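NAD nucleotidase (Haemophilus influenzae, PDB 3ZTV) degrades NAD to adenosine and nicotinamide riboside, combining NAD(P) pyrophosphatase with 5'-nucleotidase activity on nicotinamide mononucleotide and adenosine phosphates in the periplasm. Local coordinates at residues A269-G275 against R288-L294; Y229-N233 against P242-Y247. All blocks are in the same frame, centred on the assembly; numbering follows the deposited sequence.

Contact 1 (A269-G275 against R288-L294); sequences AVVGDLG and RKIPHVL
The antiparallel beta hairpin of strands 270-278 and 284-295 brings Val271 opposite His292 and Asp273 opposite Ile290, both as hydrogen-bonded pairs, with the two segment axes at 175°. Val271 O takes the amide of His292, N to O 2.9 Å. The His292 imidazole adds a weak, bent bond from ND1 to the same oxygen, at 3.3 Å, which may bias the ring's rotation; Ile290 CG2 lies over the centre of one ring face. At Asp273 O the amide of Ile290 arrives with a nearly straight bond, 172° at the hydrogen, whereas the return bond from Asp273 N to Ile290 O is weak.

The hairpin lies within the mixed sheet of the metallophosphoesterase domain, where Gly272 and Leu274 bond on to His17 and Ile15 of strand 11-18. On the face carrying Asp273 and Arg288, a salt bridge joins the strands: Arg288 NE reaches Asp273 OD1 at 2.8 Å, on the syn side, somewhat out of the carboxylate plane but in the plane of the guanidinium. The carboxylate and guanidinium planes stand 46° apart. A bend at chi3 of an otherwise extended arginine chain turns the guanidinium over Gly275, whose CA touches one face, 3.7 Å from NH2. Water 1 joins Asp273 OD1 to Arg288 NH2, and Tyr60 binds the other carboxylate oxygen, OD2, while making a cation-pi contact with Arg288. On the reverse face, Val270 CG2 meets Val293 CG2 at 3.9 Å.

Contact 2 (Y229-N233 against P242-Y247); sequences YLYGN and PVIYEY
Leu230 and Gly232 pair with the chain from Ile244 to Tyr247 in a short parallel beta ladder, the two segments being linked through the short helix 234-238. Three backbone bonds define it: Ile244 N to Leu230 O, Gly232 N to Tyr245 O and Tyr247 N to Gly232 O. The first is almost straight, at 177°. Tyr245 N is buried without a partner, consistent with the corner the chain turns there.

The tight part is an aromatic cluster of Tyr229, Tyr231 and Tyr245. Tyr231 and Tyr245 run side by side and point the same way, yet their ring planes are inclined by 55°, a mutual orientation that is oblique. Tyr245 CB sits over one face of the Tyr231 ring, 4.0 Å from its centroid, in a CH-pi contact, and Tyr245 CD2 approaches Tyr231 CZ to 3.6 Å. The hydroxyl of Tyr231 is hydrogen-bonded to Ser206. On Tyr229 the comparable place over a ring face is taken by Ile244 CG2, 4.2 Å from the centroid. With its CG1 anti to the carbonyl carbon (chi1 -54°), Ile244 also lays that branch against Tyr229 CD1, although the residue as a whole is exposed.

The looser margin lies at Pro242, which is exposed to solvent. Here water 2 intervenes between Leu230 N and Pro242 O, while Leu230 CD2 reaches Val243 CG2 at 3.7 Å. At the far end Glu246, bent at chi2, folds its carboxylate back beside Gly232 and forms a salt bridge with Arg237, while its OE2 comes to 3.7 Å from Asn233 CB.

Overall arrangement
Contact 2 closes before contact 1 opens along the chain, and their centres lie 11 Å apart on the same side of the chain's centre. Contact 1 is an internal hairpin of the seven-stranded sheet; contact 2 is a short ladder beside it. They touch directly: Tyr247 OH packs against Asp273 N at 3.0 Å, and Pro291 CB meets Tyr231 O at 3.4 Å. Helix 234-238, which joins the two segments of contact 2, also rests on contact 1 through Leu236, which touches Pro291 and Val293. A zinc ion is about 10 Å from the Tyr229 side chain, and a zinc ion is about 12 Å from that of Ala269, placing both contacts near, but outside, the metal centre.

Contact 1 (A269-G275 against R288-L294)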
loop_
_atom_site.group_PDB
_atom_site.type_symbol
_atom_site.label_atom_id
_atom_site.label_comp_id
_atom_site.label_asym_id
_atom_site.label_seq_id
_atom_site.Cartn_x
_atom_site.Cartn_y
_atom_site.Cartn_z
ATOM N N ALA A 269 11.591 -25.061 -20.129
ATOM C CA ALA A 269 12.007 -26.412 -19.725
ATOM C C ALA A 269 10.885 -27.306 -19.216
ATOM O O ALA A 269 11.025 -28.534 -19.266
ATOM C CB ALA A 269 13.102 -26.334 -18.671
ATOM N N VAL A 270 9.791 -26.700 -18.744
ATOM C CA VAL A 270 8.758 -27.444 -18.014
ATOM C C VAL A 270 7.367 -27.019 -18.429
ATOM O O VAL A 270 7.104 -25.823 -18.619
ATOM C CB VAL A 270 8.905 -27.233 -16.470
ATOM C CG1 VAL A 270 7.628 -27.634 -15.699
ATOM C CG2 VAL A 270 10.107 -28.005 -15.949
ATOM N N VAL A 271 6.479 -28.000 -18.563
ATOM C CA VAL A 271 5.047 -27.739 -18.591
ATOM C C VAL A 271 4.465 -28.263 -17.281
ATOM O O VAL A 271 4.544 -29.466 -17.005
ATOM C CB VAL A 271 4.365 -28.406 -19.802
ATOM C CG1 VAL A 271 2.841 -28.398 -19.639
ATOM C CG2 VAL A 271 4.774 -27.712 -21.100
ATOM N N GLY A 272 3.913 -27.363 -16.468
ATOM C CA GLY A 272 3.249 -27.775 -15.240
ATOM C C GLY A 272 1.833 -28.238 -15.538
ATOM O O GLY A 272 1.150 -27.676 -16.387
ATOM N N ASP A 273 1.393 -29.254 -14.807
ATOM C CA ASP A 273 0.141 -29.972 -15.076
ATOM C C ASP A 273 -0.525 -30.244 -13.718
ATOM O O ASP A 273 -0.073 -31.109 -12.962
ATOM C CB ASP A 273 0.557 -31.270 -15.789
ATOM C CG ASP A 273 -0.576 -32.263 -16.024
ATOM O OD1 ASP A 273 -1.730 -32.028 -15.629
ATOM O OD2 ASP A 273 -0.266 -33.324 -16.625
ATOM N N LEU A 274 -1.545 -29.450 -13.381
ATOM C CA LEU A 274 -2.234 -29.529 -12.090
ATOM C C LEU A 274 -3.727 -29.723 -12.314
ATOM O O LEU A 274 -4.405 -28.836 -12.825
ATOM C CB LEU A 274 -1.976 -28.272 -11.232
ATOM C CG LEU A 274 -2.428 -28.378 -9.768
ATOM C CD1 LEU A 274 -1.459 -29.274 -9.020
ATOM C CD2 LEU A 274 -2.519 -27.010 -9.095
ATOM N N GLY A 275 -4.231 -30.885 -11.914
ATOM C CA GLY A 275 -5.658 -31.156 -11.949
ATOM C C GLY A 275 -6.283 -30.711 -10.645
ATOM O O GLY A 275 -5.815 -31.068 -9.557
ATOM N N ARG A 288 -4.367 -34.309 -9.691
ATOM C CA ARG A 288 -3.247 -34.690 -10.553
ATOM C C ARG A 288 -2.195 -33.611 -10.375
ATOM O O ARG A 288 -2.543 -32.431 -10.293
ATOM C CB ARG A 288 -3.695 -34.768 -12.017
ATOM C CG ARG A 288 -2.570 -35.070 -13.018
ATOM C CD ARG A 288 -3.102 -35.158 -14.444
ATOM N NE ARG A 288 -3.702 -33.899 -14.866
ATOM C CZ ARG A 288 -5.009 -33.671 -14.973
ATOM N NH1 ARG A 288 -5.890 -34.614 -14.676
ATOM N NH2 ARG A 288 -5.444 -32.480 -15.353
ATOM N N LYS A 289 -0.924 -33.991 -10.300
ATOM C CA LYS A 289 0.148 -33.022 -10.106
ATOM C C LYS A 289 1.428 -33.565 -10.731
ATOM O O LYS A 289 2.077 -34.451 -10.174
ATOM C CB LYS A 289 0.344 -32.704 -8.617
ATOM C CG LYS A 289 0.298 -33.910 -7.676
ATOM C CD LYS A 289 0.542 -33.477 -6.237
ATOM C CE LYS A 289 0.587 -34.669 -5.287
ATOM N NZ LYS A 289 1.784 -35.524 -5.523
ATOM N N ILE A 290 1.767 -33.046 -11.904
ATOM C CA ILE A 290 2.949 -33.494 -12.636
ATOM C C ILE A 290 3.708 -32.306 -13.214
ATOM O O ILE A 290 3.176 -31.572 -14.050
ATOM C CB ILE A 290 2.584 -34.413 -13.805
ATOM C CG1 ILE A 290 1.626 -35.519 -13.358
ATOM C CG2 ILE A 290 3.852 -35.006 -14.429
ATOM C CD1 ILE A 290 1.012 -36.296 -14.519
ATOM N N PRO A 291 4.945 -32.089 -12.757
ATOM C CA PRO A 291 5.819 -31.133 -13.444
ATOM C C PRO A 291 6.573 -31.837 -14.580
ATOM O O PRO A 291 7.527 -32.582 -14.317
ATOM C CB PRO A 291 6.786 -30.699 -12.341
ATOM C CG PRO A 291 6.876 -31.895 -11.435
ATOM C CD PRO A 291 5.580 -32.664 -11.557
ATOM N N HIS A 292 6.145 -31.629 -15.824
ATOM C CA HIS A 292 6.764 -32.318 -16.965
ATOM C C HIS A 292 8.038 -31.617 -17.418
ATOM O O HIS A 292 7.978 -30.504 -17.953
ATOM C CB HIS A 292 5.817 -32.341 -18.164
ATOM C CG HIS A 292 4.549 -33.110 -17.942
ATOM N ND1 HIS A 292 3.380 -32.534 -17.488
ATOM C CD2 HIS A 292 4.265 -34.418 -18.148
ATOM C CE1 HIS A 292 2.434 -33.457 -17.411
ATOM N NE2 HIS A 292 2.946 -34.608 -17.815
ATOM N N VAL A 293 9.186 -32.266 -17.239
ATOM C CA VAL A 293 10.437 -31.750 -17.790
ATOM C C VAL A 293 10.581 -32.223 -19.234
ATOM O O VAL A 293 10.535 -33.426 -19.527
ATOM C CB VAL A 293 11.650 -32.199 -16.965
ATOM C CG1 VAL A 293 12.950 -31.767 -17.638
ATOM C CG2 VAL A 293 11.574 -31.621 -15.574
ATOM N N LEU A 294 10.752 -31.269 -20.146
ATOM C CA LEU A 294 10.829 -31.538 -21.573
ATOM C C LEU A 294 12.277 -31.817 -21.940
ATOM O O LEU A 294 13.121 -30.927 -21.838
ATOM C CB LEU A 294 10.308 -30.324 -22.344
ATOM C CG LEU A 294 8.922 -29.831 -21.902
ATOM C CD1 LEU A 294 8.588 -28.517 -22.591
ATOM C CD2 LEU A 294 7.848 -30.885 -22.167
HETATM O O HOH W 1 -3.697 -30.204 -16.060
#

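Contact 2 (Y229-N233 against P242-Y247)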
loop_
_atom_site.group_PDB
_atom_site.type_symbol
_atom_site.label_atom_id
_atom_site.label_comp_id
_atom_site.label_asym_id
_atom_site.label_seq_id
_atom_site.Cartn_x
_atom_site.Cartn_y
_atom_site.Cartn_z
ATOM N N TYR A 229 11.932 -20.962 -10.065
ATOM C CA TYR A 229 12.094 -22.170 -9.248
ATOM C C TYR A 229 11.497 -23.403 -9.902
ATOM O O TYR A 229 10.350 -23.379 -10.385
ATOM C CB TYR A 229 11.414 -22.007 -7.889
ATOM C CG TYR A 229 12.033 -21.006 -6.941
ATOM C CD1 TYR A 229 13.319 -20.513 -7.130
ATOM C CD2 TYR A 229 11.317 -20.560 -5.836
ATOM C CE1 TYR A 229 13.869 -19.598 -6.232
ATOM C CE2 TYR A 229 11.858 -19.660 -4.937
ATOM C CZ TYR A 229 13.126 -19.175 -5.143
ATOM O OH TYR A 229 13.658 -18.266 -4.251
ATOM N N LEU A 230 12.270 -24.492 -9.884
ATOM C CA LEU A 230 11.730 -25.809 -10.228
ATOM C C LEU A 230 10.927 -26.334 -9.031
ATOM O O LEU A 230 11.487 -26.590 -7.958
ATOM C CB LEU A 230 12.855 -26.797 -10.589
ATOM C CG LEU A 230 12.423 -28.235 -10.902
ATOM C CD1 LEU A 230 11.459 -28.327 -12.080
ATOM C CD2 LEU A 230 13.640 -29.132 -11.144
ATOM N N TYR A 231 9.615 -26.466 -9.211
ATOM C CA TYR A 231 8.774 -27.171 -8.239
ATOM C C TYR A 231 8.717 -28.594 -8.783
ATOM O O TYR A 231 8.324 -28.820 -9.923
ATOM C CB TYR A 231 7.365 -26.561 -8.165
ATOM C CG TYR A 231 7.195 -25.247 -7.403
ATOM C CD1 TYR A 231 7.949 -24.123 -7.728
ATOM C CD2 TYR A 231 6.257 -25.133 -6.378
ATOM C CE1 TYR A 231 7.770 -22.920 -7.066
ATOM C CE2 TYR A 231 6.065 -23.929 -5.713
ATOM C CZ TYR A 231 6.831 -22.835 -6.055
ATOM O OH TYR A 231 6.622 -21.646 -5.385
ATOM N N GLY A 232 9.107 -29.556 -7.954
ATOM C CA GLY A 232 9.307 -30.908 -8.442
ATOM C C GLY A 232 8.746 -32.003 -7.551
ATOM O O GLY A 232 7.744 -31.823 -6.843
ATOM N N ASN A 233 9.405 -33.159 -7.596
ATOM C CA ASN A 233 8.955 -34.348 -6.881
ATOM C C ASN A 233 10.124 -35.308 -6.761
ATOM O O ASN A 233 11.242 -34.998 -7.175
ATOM C CB ASN A 233 7.793 -35.002 -7.625
ATOM C CG ASN A 233 8.142 -35.351 -9.068
ATOM O OD1 ASN A 233 9.305 -35.602 -9.404
ATOM N ND2 ASN A 233 7.131 -35.391 -9.922
ATOM N N PRO A 242 17.445 -29.172 -9.898
ATOM C CA PRO A 242 17.446 -28.200 -8.796
ATOM C C PRO A 242 16.049 -27.930 -8.219
ATOM O O PRO A 242 15.508 -26.808 -8.265
ATOM C CB PRO A 242 18.048 -26.951 -9.444
ATOM C CG PRO A 242 17.646 -27.058 -10.872
ATOM C CD PRO A 242 17.701 -28.533 -11.201
ATOM N N VAL A 243 15.470 -28.975 -7.643
ATOM C CA VAL A 243 14.127 -28.894 -7.083
ATOM C C VAL A 243 14.121 -28.045 -5.818
ATOM O O VAL A 243 14.866 -28.317 -4.873
ATOM C CB VAL A 243 13.578 -30.290 -6.771
ATOM C CG1 VAL A 243 12.212 -30.176 -6.109
ATOM C CG2 VAL A 243 13.496 -31.119 -8.042
ATOM N N ILE A 244 13.277 -27.015 -5.800
ATOM C CA ILE A 244 13.211 -26.099 -4.667
ATOM C C ILE A 244 12.056 -26.449 -3.726
ATOM O O ILE A 244 12.216 -26.451 -2.508
ATOM C CB ILE A 244 13.070 -24.633 -5.136
ATOM C CG1 ILE A 244 14.191 -24.268 -6.112
ATOM C CG2 ILE A 244 13.074 -23.675 -3.944
ATOM C CD1 ILE A 244 15.597 -24.472 -5.561
ATOM N N TYR A 245 10.898 -26.745 -4.306
ATOM C CA TYR A 245 9.682 -27.051 -3.564
ATOM C C TYR A 245 8.968 -28.211 -4.230
ATOM O O TYR A 245 9.213 -28.500 -5.401
ATOM C CB TYR A 245 8.741 -25.851 -3.603
ATOM C CG TYR A 245 9.205 -24.631 -2.851
ATOM C CD1 TYR A 245 9.488 -24.695 -1.494
ATOM C CD2 TYR A 245 9.302 -23.398 -3.483
ATOM C CE1 TYR A 245 9.889 -23.575 -0.793
ATOM C CE2 TYR A 245 9.701 -22.264 -2.788
ATOM C CZ TYR A 245 9.993 -22.356 -1.450
ATOM O OH TYR A 245 10.387 -21.225 -0.761
ATOM N N GLU A 246 8.055 -28.848 -3.498
ATOM C CA GLU A 246 7.155 -29.839 -4.081
ATOM C C GLU A 246 6.120 -29.182 -5.000
ATOM O O GLU A 246 5.625 -28.083 -4.719
ATOM C CB GLU A 246 6.460 -30.629 -2.965
ATOM C CG GLU A 246 5.707 -31.867 -3.424
ATOM C CD GLU A 246 6.615 -33.026 -3.791
ATOM O OE1 GLU A 246 7.790 -33.050 -3.359
ATOM O OE2 GLU A 246 6.143 -33.922 -4.512
ATOM N N TYR A 247 5.795 -29.860 -6.093
ATOM C CA TYR A 247 4.771 -29.398 -7.018
ATOM C C TYR A 247 3.404 -29.967 -6.612
ATOM O O TYR A 247 3.208 -31.175 -6.689
ATOM C CB TYR A 247 5.117 -29.861 -8.451
ATOM C CG TYR A 247 4.172 -29.295 -9.483
ATOM C CD1 TYR A 247 2.984 -29.945 -9.790
ATOM C CD2 TYR A 247 4.448 -28.088 -10.126
ATOM C CE1 TYR A 247 2.083 -29.411 -10.693
ATOM C CE2 TYR A 247 3.569 -27.557 -11.043
ATOM C CZ TYR A 247 2.375 -28.213 -11.311
ATOM O OH TYR A 247 1.467 -27.700 -12.208
HETATM O O HOH W 2 15.177 -24.258 -9.397
#